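Local coordinates for protein L-cysteine S-thiosulfotransferase subunit SoxA (Paracoccus denitrificans, PDB 2C1D) that catalyses, as the diheme subunit of the SoxAX cytochrome complex, the oxidative joining of thiosulfate to a carrier-protein cysteine on SoxY in bacterial sulfur oxidation, at residues V96-D101 against A243-V248; I18-A23 against G38-D43; L66-A71 against S131-D136. One frame throughout, in Å; residues are numbered along the deposited sequence.

The three contacts lie around the two hemes of a chain built from two cytochrome c domains. Contact 1 joins the domains: residues 96-101 belong to the first and residues 243-248 to the second. Its Arg99 reaches the first-domain heme. Contact 3 lies within the first domain, with Lys68 about 7 Å (side chain to heme) from that same heme. Contact 2 packs an N-terminal strand against Gly38 in a turn and Arg42 just after it, which reach propionates of the second-domain heme, whose iron is bound by the active-site Cys225. Centres of contacts 1 and 2 are about 21 Å apart, of 1 and 3 about 22 Å, and of 2 and 3 about 28 Å.

Contact 1 (V96-D101 against A243-V248); sequences VMPRVD and ALELYV. With HEC (heme c), chain I.
Pro98 packs against Glu245 and Leu246 on helix 239-251, a packing contact between the two cytochrome c domains of this diheme subunit. It is van der Waals packing, with no hydrogen bond across. A cis peptide bond precedes Pro98, whose ring faces the helix. Its CG lies 3.6 Å from Glu245 CG and 3.5 Å from the backbone N of Leu246. The neighbouring CD of Pro98 is 3.6 Å from Glu245 O. The ring therefore rests on both the backbone and the side chain of one helix turn. Glu245 is extended and crosses the ring at a slant, touching it with its methylene carbons. Leu246 brings its CD1 branch to 3.4 Å from Pro98 O and its CB to 4.2 Å from Pro98 CG.

The polar interactions are on the far side of residues 96-101. Arg99 points away from the helix, on the short strand 99-100 that pairs with strand 107-108. Its chain is extended from CG to NE, and NE bonds to Tyr113 OH. The edge of the guanidinium faces a propionate of the first-domain heme. There Arg99 NH2 donates a weak hydrogen bond to heme O1A, at 3.0 Å and a bent N-H...O angle of 126°.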
loop_
_atom_site.group_PDB
_atom_site.type_symbol
_atom_site.label_atom_id
_atom_site.label_comp_id
_atom_site.label_asym_id
_atom_site.label_seq_id
_atom_site.Cartn_x
_atom_site.Cartn_y
_atom_site.Cartn_z
ATOM N N VAL A 96 12.101 17.436 0.868
ATOM C CA VAL A 96 11.958 17.781 -0.549
ATOM C C VAL A 96 12.247 16.594 -1.496
ATOM O O VAL A 96 12.357 16.780 -2.718
ATOM C CB VAL A 96 12.831 19.050 -0.942
ATOM C CG1 VAL A 96 12.369 20.244 -0.163
ATOM C CG2 VAL A 96 14.359 18.845 -0.732
ATOM N N MET A 97 12.338 15.389 -0.929
ATOM C CA MET A 97 12.686 14.171 -1.687
ATOM C C MET A 97 11.436 13.326 -1.968
ATOM O O MET A 97 10.486 13.349 -1.185
ATOM C CB MET A 97 13.717 13.379 -0.903
ATOM C CG MET A 97 15.118 13.998 -0.993
ATOM S SD MET A 97 15.890 13.881 -2.660
ATOM C CE MET A 97 16.204 12.178 -2.696
ATOM N N PRO A 98 11.381 12.595 -3.087
ATOM C CA PRO A 98 12.348 12.623 -4.202
ATOM C C PRO A 98 12.392 13.898 -5.047
ATOM O O PRO A 98 11.408 14.622 -5.124
ATOM C CB PRO A 98 11.856 11.488 -5.131
ATOM C CG PRO A 98 10.874 10.733 -4.359
ATOM C CD PRO A 98 10.316 11.601 -3.286
ATOM N N ARG A 99 13.513 14.111 -5.735
ATOM C CA ARG A 99 13.660 15.269 -6.615
ATOM C C ARG A 99 14.571 15.033 -7.822
ATOM O O ARG A 99 15.382 14.123 -7.839
ATOM C CB ARG A 99 14.175 16.471 -5.819
ATOM C CG ARG A 99 15.670 16.380 -5.484
ATOM C CD ARG A 99 16.128 17.358 -4.401
ATOM N NE ARG A 99 17.552 17.260 -4.074
ATOM C CZ ARG A 99 18.174 18.061 -3.224
ATOM N NH1 ARG A 99 17.499 19.020 -2.624
ATOM N NH2 ARG A 99 19.462 17.892 -2.960
ATOM N N VAL A 100 14.435 15.909 -8.814
ATOM C CA VAL A 100 15.379 16.002 -9.926
ATOM C C VAL A 100 16.587 16.777 -9.396
ATOM O O VAL A 100 16.469 17.905 -8.966
ATOM C CB VAL A 100 14.764 16.753 -11.140
ATOM C CG1 VAL A 100 15.807 16.912 -12.283
ATOM C CG2 VAL A 100 13.558 16.001 -11.651
ATOM N N ASP A 101 17.746 16.130 -9.386
ATOM C CA ASP A 101 18.952 16.735 -8.896
ATOM C C ASP A 101 19.352 17.963 -9.666
ATOM O O ASP A 101 19.271 17.984 -10.897
ATOM C CB ASP A 101 20.098 15.728 -8.970
ATOM C CG ASP A 101 21.334 16.246 -8.306
ATOM O OD1 ASP A 101 22.295 16.661 -9.030
ATOM O OD2 ASP A 101 21.384 16.297 -7.060
ATOM N N ALA A 243 9.600 6.984 -9.762
ATOM C CA ALA A 243 8.515 7.860 -10.192
ATOM C C ALA A 243 7.289 7.797 -9.278
ATOM O O ALA A 243 6.708 8.820 -8.940
ATOM C CB ALA A 243 8.113 7.571 -11.642
ATOM N N LEU A 244 6.917 6.604 -8.844
ATOM C CA LEU A 244 5.821 6.424 -7.913
ATOM C C LEU A 244 6.140 7.109 -6.583
ATOM O O LEU A 244 5.279 7.729 -6.009
ATOM C CB LEU A 244 5.574 4.917 -7.676
ATOM C CG LEU A 244 4.405 4.512 -6.799
ATOM C CD1 LEU A 244 3.080 5.092 -7.316
ATOM C CD2 LEU A 244 4.326 2.969 -6.698
ATOM N N GLU A 245 7.372 6.973 -6.093
ATOM C CA GLU A 245 7.751 7.617 -4.830
ATOM C C GLU A 245 7.641 9.145 -4.921
ATOM O O GLU A 245 7.232 9.809 -3.957
ATOM C CB GLU A 245 9.165 7.193 -4.337
ATOM C CG GLU A 245 9.476 7.749 -2.953
ATOM C CD GLU A 245 10.738 7.206 -2.298
ATOM O OE1 GLU A 245 11.416 7.978 -1.571
ATOM O OE2 GLU A 245 11.049 6.022 -2.475
ATOM N N LEU A 246 7.992 9.702 -6.072
ATOM C CA LEU A 246 7.844 11.145 -6.325
ATOM C C LEU A 246 6.385 11.554 -6.289
ATOM O O LEU A 246 6.014 12.532 -5.628
ATOM C CB LEU A 246 8.442 11.525 -7.693
ATOM C CG LEU A 246 8.228 12.951 -8.232
ATOM C CD1 LEU A 246 8.951 14.020 -7.381
ATOM C CD2 LEU A 246 8.683 13.035 -9.679
ATOM N N TYR A 247 5.561 10.784 -6.982
ATOM C CA TYR A 247 4.155 11.087 -7.061
ATOM C C TYR A 247 3.473 10.944 -5.681
ATOM O O TYR A 247 2.738 11.832 -5.256
ATOM C CB TYR A 247 3.462 10.232 -8.120
ATOM C CG TYR A 247 2.010 10.521 -8.151
ATOM C CD1 TYR A 247 1.537 11.706 -8.707
ATOM C CD2 TYR A 247 1.100 9.648 -7.577
ATOM C CE1 TYR A 247 0.174 12.003 -8.710
ATOM C CE2 TYR A 247 -0.246 9.946 -7.556
ATOM C CZ TYR A 247 -0.701 11.127 -8.127
ATOM O OH TYR A 247 -2.052 11.414 -8.086
ATOM N N VAL A 248 3.733 9.842 -4.985
ATOM C CA VAL A 248 3.065 9.558 -3.707
ATOM C C VAL A 248 3.551 10.543 -2.641
ATOM O O VAL A 248 2.754 11.055 -1.874
ATOM C CB VAL A 248 3.250 8.091 -3.262
ATOM C CG1 VAL A 248 2.594 7.815 -1.896
ATOM C CG2 VAL A 248 2.629 7.157 -4.281
HETATM FE FE HEC I . 27.998 12.214 0.424
HETATM C CHA HEC I . 26.122 14.289 -1.682
HETATM C CHB HEC I . 25.179 11.147 1.874
HETATM C CHC HEC I . 29.867 10.007 2.180
HETATM C CHD HEC I . 30.841 13.886 -0.545
HETATM N NA HEC I . 26.035 12.666 0.150
HETATM C C1A HEC I . 25.463 13.540 -0.743
HETATM C C2A HEC I . 24.042 13.499 -0.564
HETATM C C3A HEC I . 23.786 12.627 0.419
HETATM C C4A HEC I . 25.035 12.062 0.872
HETATM C CMA HEC I . 22.413 12.230 0.970
HETATM C CAA HEC I . 23.038 14.335 -1.382
HETATM C CBA HEC I . 23.158 15.772 -0.912
HETATM C CGA HEC I . 22.389 16.769 -1.763
HETATM O O1A HEC I . 22.108 16.519 -2.958
HETATM O O2A HEC I . 22.082 17.844 -1.179
HETATM N NB HEC I . 27.593 10.839 1.818
HETATM C C1B HEC I . 26.326 10.476 2.213
HETATM C C2B HEC I . 26.446 9.264 3.012
HETATM C C3B HEC I . 27.744 8.952 3.105
HETATM C C4B HEC I . 28.496 9.946 2.352
HETATM C CMB HEC I . 25.265 8.545 3.694
HETATM C CAB HEC I . 28.355 7.729 3.866
HETATM C CBB HEC I . 27.798 6.547 3.458
HETATM N NC HEC I . 30.016 12.020 0.766
HETATM C C1C HEC I . 30.569 10.968 1.460
HETATM C C2C HEC I . 32.010 11.133 1.417
HETATM C C3C HEC I . 32.297 12.140 0.558
HETATM C C4C HEC I . 31.030 12.764 0.211
HETATM C CMC HEC I . 32.994 10.063 1.943
HETATM C CAC HEC I . 33.704 12.681 0.130
HETATM C CBC HEC I . 34.622 11.819 -0.362
HETATM N ND HEC I . 28.395 13.839 -0.907
HETATM C C1D HEC I . 29.684 14.296 -1.172
HETATM C C2D HEC I . 29.630 15.268 -2.245
HETATM C C3D HEC I . 28.163 15.381 -2.623
HETATM C C4D HEC I . 27.470 14.466 -1.730
HETATM C CMD HEC I . 30.786 16.046 -2.903
HETATM C CAD HEC I . 27.540 16.271 -3.710
HETATM C CBD HEC I . 27.216 17.610 -3.120
HETATM C CGD HEC I . 26.460 18.485 -4.117
HETATM O O1D HEC I . 26.588 19.743 -4.028
HETATM O O2D HEC I . 25.733 17.922 -4.964
#

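Contact 2 (I18-A23 against G38-D43). With HEC (heme c), chain J.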
loop_
_atom_site.group_PDB
_atom_site.type_symbol
_atom_site.label_atom_id
_atom_site.label_comp_id
_atom_site.label_asym_id
_atom_site.label_seq_id
_atom_site.Cartn_x
_atom_site.Cartn_y
_atom_site.Cartn_z
ATOM N N ILE A 18 4.224 17.895 14.848
ATOM C CA ILE A 18 4.045 17.233 13.577
ATOM C C ILE A 18 2.644 17.605 13.032
ATOM O O ILE A 18 1.626 17.360 13.689
ATOM C CB ILE A 18 4.172 15.702 13.758
ATOM C CG1 ILE A 18 5.496 15.328 14.450
ATOM C CG2 ILE A 18 4.025 14.985 12.406
ATOM C CD1 ILE A 18 6.795 15.793 13.744
ATOM N N VAL A 19 2.605 18.216 11.845
ATOM C CA VAL A 19 1.340 18.425 11.130
ATOM C C VAL A 19 0.912 17.078 10.559
ATOM O O VAL A 19 1.572 16.535 9.661
ATOM C CB VAL A 19 1.465 19.494 9.986
ATOM C CG1 VAL A 19 0.151 19.605 9.171
ATOM C CG2 VAL A 19 1.817 20.869 10.553
ATOM N N THR A 20 -0.169 16.530 11.086
ATOM C CA THR A 20 -0.713 15.245 10.629
ATOM C C THR A 20 -2.042 15.354 9.863
ATOM O O THR A 20 -2.613 14.334 9.457
ATOM C CB THR A 20 -0.938 14.332 11.832
ATOM O OG1 THR A 20 -1.755 14.990 12.819
ATOM C CG2 THR A 20 0.370 14.031 12.547
ATOM N N LYS A 21 -2.538 16.577 9.713
ATOM C CA LYS A 21 -3.823 16.843 9.063
ATOM C C LYS A 21 -3.737 18.259 8.498
ATOM O O LYS A 21 -3.330 19.206 9.183
ATOM C CB LYS A 21 -4.977 16.676 10.069
ATOM C CG LYS A 21 -6.284 17.406 9.717
ATOM C CD LYS A 21 -7.319 17.299 10.861
ATOM C CE LYS A 21 -8.727 17.762 10.385
ATOM N NZ LYS A 21 -9.619 18.167 11.513
ATOM N N THR A 22 -4.045 18.397 7.223
ATOM C CA THR A 22 -3.904 19.674 6.552
ATOM C C THR A 22 -4.646 19.664 5.219
ATOM O O THR A 22 -5.130 18.606 4.775
ATOM C CB THR A 22 -2.400 20.029 6.388
ATOM O OG1 THR A 22 -2.242 21.395 5.996
ATOM C CG2 THR A 22 -1.727 19.229 5.269
ATOM N N ALA A 23 -4.760 20.833 4.603
ATOM C CA ALA A 23 -5.426 20.945 3.314
ATOM C C ALA A 23 -4.572 20.250 2.262
ATOM O O ALA A 23 -3.351 20.336 2.299
ATOM C CB ALA A 23 -5.645 22.422 2.936
ATOM N N GLY A 38 -0.916 8.640 8.048
ATOM C CA GLY A 38 -1.316 7.315 8.494
ATOM C C GLY A 38 -1.408 7.112 9.995
ATOM O O GLY A 38 -2.112 6.220 10.450
ATOM N N TRP A 39 -0.705 7.945 10.769
ATOM C CA TRP A 39 -0.817 7.967 12.220
ATOM C C TRP A 39 -2.271 8.094 12.701
ATOM O O TRP A 39 -2.666 7.443 13.683
ATOM C CB TRP A 39 0.016 9.123 12.756
ATOM C CG TRP A 39 0.137 9.247 14.225
ATOM C CD1 TRP A 39 1.026 8.603 15.049
ATOM C CD2 TRP A 39 -0.605 10.136 15.062
ATOM N NE1 TRP A 39 0.869 9.036 16.345
ATOM C CE2 TRP A 39 -0.119 9.981 16.382
ATOM C CE3 TRP A 39 -1.613 11.061 14.831
ATOM C CZ2 TRP A 39 -0.645 10.695 17.477
ATOM C CZ3 TRP A 39 -2.136 11.791 15.932
ATOM C CH2 TRP A 39 -1.635 11.594 17.230
ATOM N N HIS A 40 -3.049 8.904 12.003
ATOM C CA HIS A 40 -4.443 9.135 12.355
ATOM C C HIS A 40 -5.321 7.894 12.267
ATOM O O HIS A 40 -6.379 7.868 12.872
ATOM C CB HIS A 40 -5.065 10.253 11.487
ATOM C CG HIS A 40 -4.859 11.617 12.049
ATOM N ND1 HIS A 40 -5.604 12.106 13.101
ATOM C CD2 HIS A 40 -3.959 12.582 11.742
ATOM C CE1 HIS A 40 -5.172 13.315 13.418
ATOM N NE2 HIS A 40 -4.171 13.627 12.615
ATOM N N PHE A 41 -4.908 6.892 11.503
ATOM C CA PHE A 41 -5.701 5.675 11.316
ATOM C C PHE A 41 -5.229 4.524 12.198
ATOM O O PHE A 41 -5.725 3.402 12.092
ATOM C CB PHE A 41 -5.626 5.269 9.844
ATOM C CG PHE A 41 -6.127 6.326 8.912
ATOM C CD1 PHE A 41 -5.295 7.331 8.480
ATOM C CD2 PHE A 41 -7.439 6.311 8.460
ATOM C CE1 PHE A 41 -5.757 8.313 7.639
ATOM C CE2 PHE A 41 -7.901 7.288 7.597
ATOM C CZ PHE A 41 -7.076 8.289 7.202
ATOM N N ARG A 42 -4.270 4.783 13.081
ATOM C CA ARG A 42 -3.784 3.734 13.960
ATOM C C ARG A 42 -4.516 3.764 15.302
ATOM O O ARG A 42 -5.098 4.784 15.656
ATOM C CB ARG A 42 -2.273 3.894 14.148
ATOM C CG ARG A 42 -1.508 4.080 12.844
ATOM C CD ARG A 42 -1.246 2.807 12.074
ATOM N NE ARG A 42 -2.436 2.135 11.533
ATOM C CZ ARG A 42 -2.931 2.309 10.311
ATOM N NH1 ARG A 42 -2.398 3.197 9.483
ATOM N NH2 ARG A 42 -3.973 1.587 9.905
ATOM N N ASP A 43 -4.504 2.655 16.045
ATOM C CA ASP A 43 -5.101 2.659 17.382
ATOM C C ASP A 43 -4.225 3.458 18.365
ATOM O O ASP A 43 -3.056 3.759 18.069
ATOM C CB ASP A 43 -5.423 1.239 17.920
ATOM C CG ASP A 43 -4.216 0.303 17.975
ATOM O OD1 ASP A 43 -3.060 0.757 18.095
ATOM O OD2 ASP A 43 -4.345 -0.948 17.912
HETATM FE FE HEC J . -1.357 0.300 0.321
HETATM C CHA HEC J . -0.473 0.686 3.600
HETATM C CHB HEC J . 0.998 2.703 -0.509
HETATM C CHC HEC J . -2.080 -0.147 -2.945
HETATM C CHD HEC J . -3.990 -1.666 1.180
HETATM N NA HEC J . 0.017 1.490 1.376
HETATM C C1A HEC J . 0.205 1.478 2.727
HETATM C C2A HEC J . 1.214 2.450 3.051
HETATM C C3A HEC J . 1.622 3.005 1.889
HETATM C C4A HEC J . 0.867 2.412 0.822
HETATM C CMA HEC J . 2.692 4.075 1.684
HETATM C CAA HEC J . 1.735 2.786 4.469
HETATM C CBA HEC J . 1.046 4.072 4.960
HETATM C CGA HEC J . 1.575 4.496 6.325
HETATM O O1A HEC J . 1.094 5.531 6.840
HETATM O O2A HEC J . 2.461 3.794 6.917
HETATM N NB HEC J . -0.685 1.105 -1.364
HETATM C C1B HEC J . 0.323 2.042 -1.519
HETATM C C2B HEC J . 0.604 2.180 -2.914
HETATM C C3B HEC J . -0.247 1.415 -3.589
HETATM C C4B HEC J . -1.046 0.705 -2.630
HETATM C CMB HEC J . 1.634 3.151 -3.496
HETATM C CAB HEC J . -0.314 1.253 -5.123
HETATM C CBB HEC J . 0.867 0.773 -5.620
HETATM N NC HEC J . -2.799 -0.725 -0.705
HETATM C C1C HEC J . -2.931 -0.753 -2.058
HETATM C C2C HEC J . -4.041 -1.617 -2.406
HETATM C C3C HEC J . -4.590 -2.046 -1.253
HETATM C C4C HEC J . -3.798 -1.466 -0.175
HETATM C CMC HEC J . -4.442 -1.886 -3.874
HETATM C CAC HEC J . -5.816 -2.968 -0.934
HETATM C CBC HEC J . -6.117 -4.093 -1.598
HETATM N ND HEC J . -2.088 -0.377 2.060
HETATM C C1D HEC J . -3.207 -1.203 2.192
HETATM C C2D HEC J . -3.421 -1.518 3.591
HETATM C C3D HEC J . -2.319 -0.797 4.329
HETATM C C4D HEC J . -1.551 -0.119 3.310
HETATM C CMD HEC J . -4.519 -2.395 4.218
HETATM C CAD HEC J . -2.087 -0.739 5.859
HETATM C CBD HEC J . -3.100 0.259 6.452
HETATM C CGD HEC J . -2.794 1.697 6.086
HETATM O O1D HEC J . -3.305 2.241 5.083
HETATM O O2D HEC J . -2.030 2.359 6.793
#
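Thr20 and His40 form a buried contact with one hydrogen bond, between strand 16-22 and the 3-10 turn of residues 38-41 that follows strand 35-36. Thr20 OG1 and His40 NE2 are 2.8 Å apart. The hydroxyl lies at the edge of the imidazole, near its plane, and the two side chains cross at about a right angle. Thr20 OG1 sits between its backbone N and carbonyl carbon (chi1 54°), which brings it to the ring. Thr20 O is also close, 3.2 Å from His40 CD2. The other ring nitrogen, ND1, is hydrogen-bonded to Val3 O. Both nitrogens are thus held, which should fix the rotation of the ring.

Trp39 adds apolar packing. Its CE3 lies over the centre of one face of the His40 ring and is 4.2 Å from the methyl CG2 of Thr20. The indole NE1 bonds to Arg47 O. Lys21 starts toward the histidine, but its extended chain then leads away.

Gly38 in the turn and Arg42 just after it belong to the heme pocket. Gly38 has no side chain, so its CA approaches a propionate closely, 3.4 Å from heme O1A. Arg42 bends at chi2 and chi3, and its NH1 makes a weak hydrogen bond to heme O2D at 2.8 Å. Its NH2 bonds to His196 O.

The contact joins the middle strand, 16-22, of a three-stranded antiparallel sheet to the turn that follows its outer strand 35-36. Leu7 of the other outer strand, 7-9, touches both Thr20 and Trp39. Arg263 of strand 261-263 is touched by Trp39 and Arg42. Beyond the turn, Asp43 takes the N-cap position of helix 44-48.

Contact 3 (L66-A71 against S131-D136); sequences LDKWNA and SDNMKD
Lys68 of helix 59-70 reaches Asn133 and Asp136 in the first turns of helix 132-143, a polar link between two helices of the first cytochrome c domain. The lysine is extended beyond CG, so the ammonium is carried straight across to the other helix. NZ donates to Asn133 OD1 at 2.7 Å. The donor lies in the carbonyl plane of the amide, with a C=O...N angle of 147°. The same NZ forms a salt bridge with Asp136 OD2 at 2.9 Å, although that oxygen is modelled too near another atom, so the length is doubtful.

The two short helical segments are inclined at 106°, with their axes 10.0 Å apart at closest approach. Such a near-perpendicular crossing recalls the packing of the N- and C-terminal helices in class I cytochromes c. Met137, on the same helix as Asn133, touches both Lys68 and the buried Trp69.

Arg64 of the same helix 59-70 is modelled as a second salt-bridge partner of Asp136 OD2, with the same doubt about that oxygen. Ser131 begins helix 132-143 as its N-cap: its OG accepts from Met134 N at 3.2 Å, with an N-H...O angle of 156°.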
loop_
_atom_site.group_PDB
_atom_site.type_symbol
_atom_site.label_atom_id
_atom_site.label_comp_id
_atom_site.label_asym_id
_atom_site.label_seq_id
_atom_site.Cartn_x
_atom_site.Cartn_y
_atom_site.Cartn_z
ATOM N N LEU A 66 23.566 6.416 12.913
ATOM C CA LEU A 66 24.536 7.427 13.311
ATOM C C LEU A 66 25.910 6.785 13.512
ATOM O O LEU A 66 26.930 7.384 13.169
ATOM C CB LEU A 66 24.063 8.170 14.568
ATOM C CG LEU A 66 25.025 9.188 15.206
ATOM C CD1 LEU A 66 25.349 10.323 14.238
ATOM C CD2 LEU A 66 24.426 9.744 16.483
ATOM N N ASP A 67 25.941 5.555 14.033
ATOM C CA ASP A 67 27.190 4.797 14.134
ATOM C C ASP A 67 27.776 4.539 12.766
ATOM O O ASP A 67 28.970 4.719 12.561
ATOM C CB ASP A 67 27.000 3.487 14.918
ATOM C CG ASP A 67 26.664 3.733 16.389
ATOM O OD1 ASP A 67 26.941 4.837 16.904
ATOM O OD2 ASP A 67 26.098 2.901 17.112
ATOM N N LYS A 68 26.944 4.177 11.810
ATOM C CA LYS A 68 27.423 3.890 10.470
ATOM C C LYS A 68 27.873 5.177 9.754
ATOM O O LYS A 68 28.811 5.148 8.967
ATOM C CB LYS A 68 26.367 3.130 9.657
ATOM C CG LYS A 68 26.059 1.728 10.232
ATOM C CD LYS A 68 24.803 1.057 9.668
ATOM C CE LYS A 68 24.778 -0.443 10.058
ATOM N NZ LYS A 68 23.590 -1.191 9.527
ATOM N N TRP A 69 27.236 6.298 10.058
ATOM C CA TRP A 69 27.618 7.608 9.497
ATOM C C TRP A 69 29.034 7.988 9.949
ATOM O O TRP A 69 29.815 8.543 9.176
ATOM C CB TRP A 69 26.609 8.666 9.937
ATOM C CG TRP A 69 26.946 10.103 9.637
ATOM C CD1 TRP A 69 27.690 10.959 10.419
ATOM C CD2 TRP A 69 26.477 10.877 8.534
ATOM N NE1 TRP A 69 27.759 12.205 9.835
ATOM C CE2 TRP A 69 27.021 12.190 8.677
ATOM C CE3 TRP A 69 25.691 10.589 7.404
ATOM C CZ2 TRP A 69 26.800 13.196 7.747
ATOM C CZ3 TRP A 69 25.459 11.601 6.473
ATOM C CH2 TRP A 69 25.999 12.897 6.661
ATOM N N ASN A 70 29.348 7.657 11.201
ATOM C CA ASN A 70 30.653 7.940 11.797
ATOM C C ASN A 70 31.709 6.860 11.571
ATOM O O ASN A 70 32.878 7.077 11.889
ATOM C CB ASN A 70 30.509 8.212 13.303
ATOM C CG ASN A 70 29.813 9.518 13.587
ATOM O OD1 ASN A 70 30.123 10.552 12.973
ATOM N ND2 ASN A 70 28.858 9.491 14.505
ATOM N N ALA A 71 31.330 5.712 11.018
ATOM C CA ALA A 71 32.269 4.602 10.877
ATOM C C ALA A 71 33.164 4.737 9.644
ATOM O O ALA A 71 32.714 5.057 8.545
ATOM C CB ALA A 71 31.526 3.271 10.842
ATOM N N SER A 131 18.717 -3.084 2.399
ATOM C CA SER A 131 19.690 -3.496 3.391
ATOM C C SER A 131 19.570 -2.685 4.680
ATOM O O SER A 131 19.099 -1.528 4.700
ATOM C CB SER A 131 21.119 -3.342 2.827
ATOM O OG SER A 131 21.449 -1.960 2.621
ATOM N N ASP A 132 20.042 -3.283 5.759
ATOM C CA ASP A 132 20.091 -2.588 7.026
ATOM C C ASP A 132 20.940 -1.326 6.985
ATOM O O ASP A 132 20.547 -0.321 7.553
ATOM C CB ASP A 132 20.542 -3.531 8.133
ATOM C CG ASP A 132 19.398 -4.372 8.647
ATOM O OD1 ASP A 132 19.632 -5.466 9.195
ATOM O OD2 ASP A 132 18.210 -3.994 8.508
ATOM N N ASN A 133 22.071 -1.359 6.285
ATOM C CA ASN A 133 22.893 -0.158 6.150
ATOM C C ASN A 133 22.078 0.969 5.529
ATOM O O ASN A 133 22.136 2.095 5.986
ATOM C CB ASN A 133 24.151 -0.424 5.318
ATOM C CG ASN A 133 25.217 -1.200 6.084
ATOM O OD1 ASN A 133 25.135 -1.354 7.300
ATOM N ND2 ASN A 133 26.225 -1.685 5.365
ATOM N N MET A 134 21.328 0.639 4.491
ATOM C CA MET A 134 20.477 1.607 3.798
ATOM C C MET A 134 19.293 2.111 4.617
ATOM O O MET A 134 19.081 3.334 4.704
ATOM C CB MET A 134 19.995 1.057 2.471
ATOM C CG MET A 134 19.369 2.103 1.555
ATOM S SD MET A 134 20.395 3.476 1.067
ATOM C CE MET A 134 21.267 2.731 -0.351
ATOM N N LYS A 135 18.551 1.208 5.243
ATOM C CA LYS A 135 17.379 1.609 6.044
ATOM C C LYS A 135 17.796 2.449 7.263
ATOM O O LYS A 135 17.172 3.456 7.578
ATOM C CB LYS A 135 16.572 0.380 6.465
ATOM C CG LYS A 135 16.076 -0.407 5.264
ATOM C CD LYS A 135 15.057 -1.503 5.611
ATOM C CE LYS A 135 15.552 -2.513 6.647
ATOM N NZ LYS A 135 14.588 -3.691 6.685
ATOM N N ASP A 136 18.891 2.076 7.919
ATOM C CA ASP A 136 19.379 2.873 9.032
ATOM C C ASP A 136 19.827 4.255 8.555
ATOM O O ASP A 136 19.595 5.252 9.241
ATOM C CB ASP A 136 20.574 2.245 9.755
ATOM C CG ASP A 136 20.299 0.852 10.324
ATOM O OD1 ASP A 136 19.130 0.397 10.485
ATOM O OD2 ASP A 136 21.275 0.108 10.574
#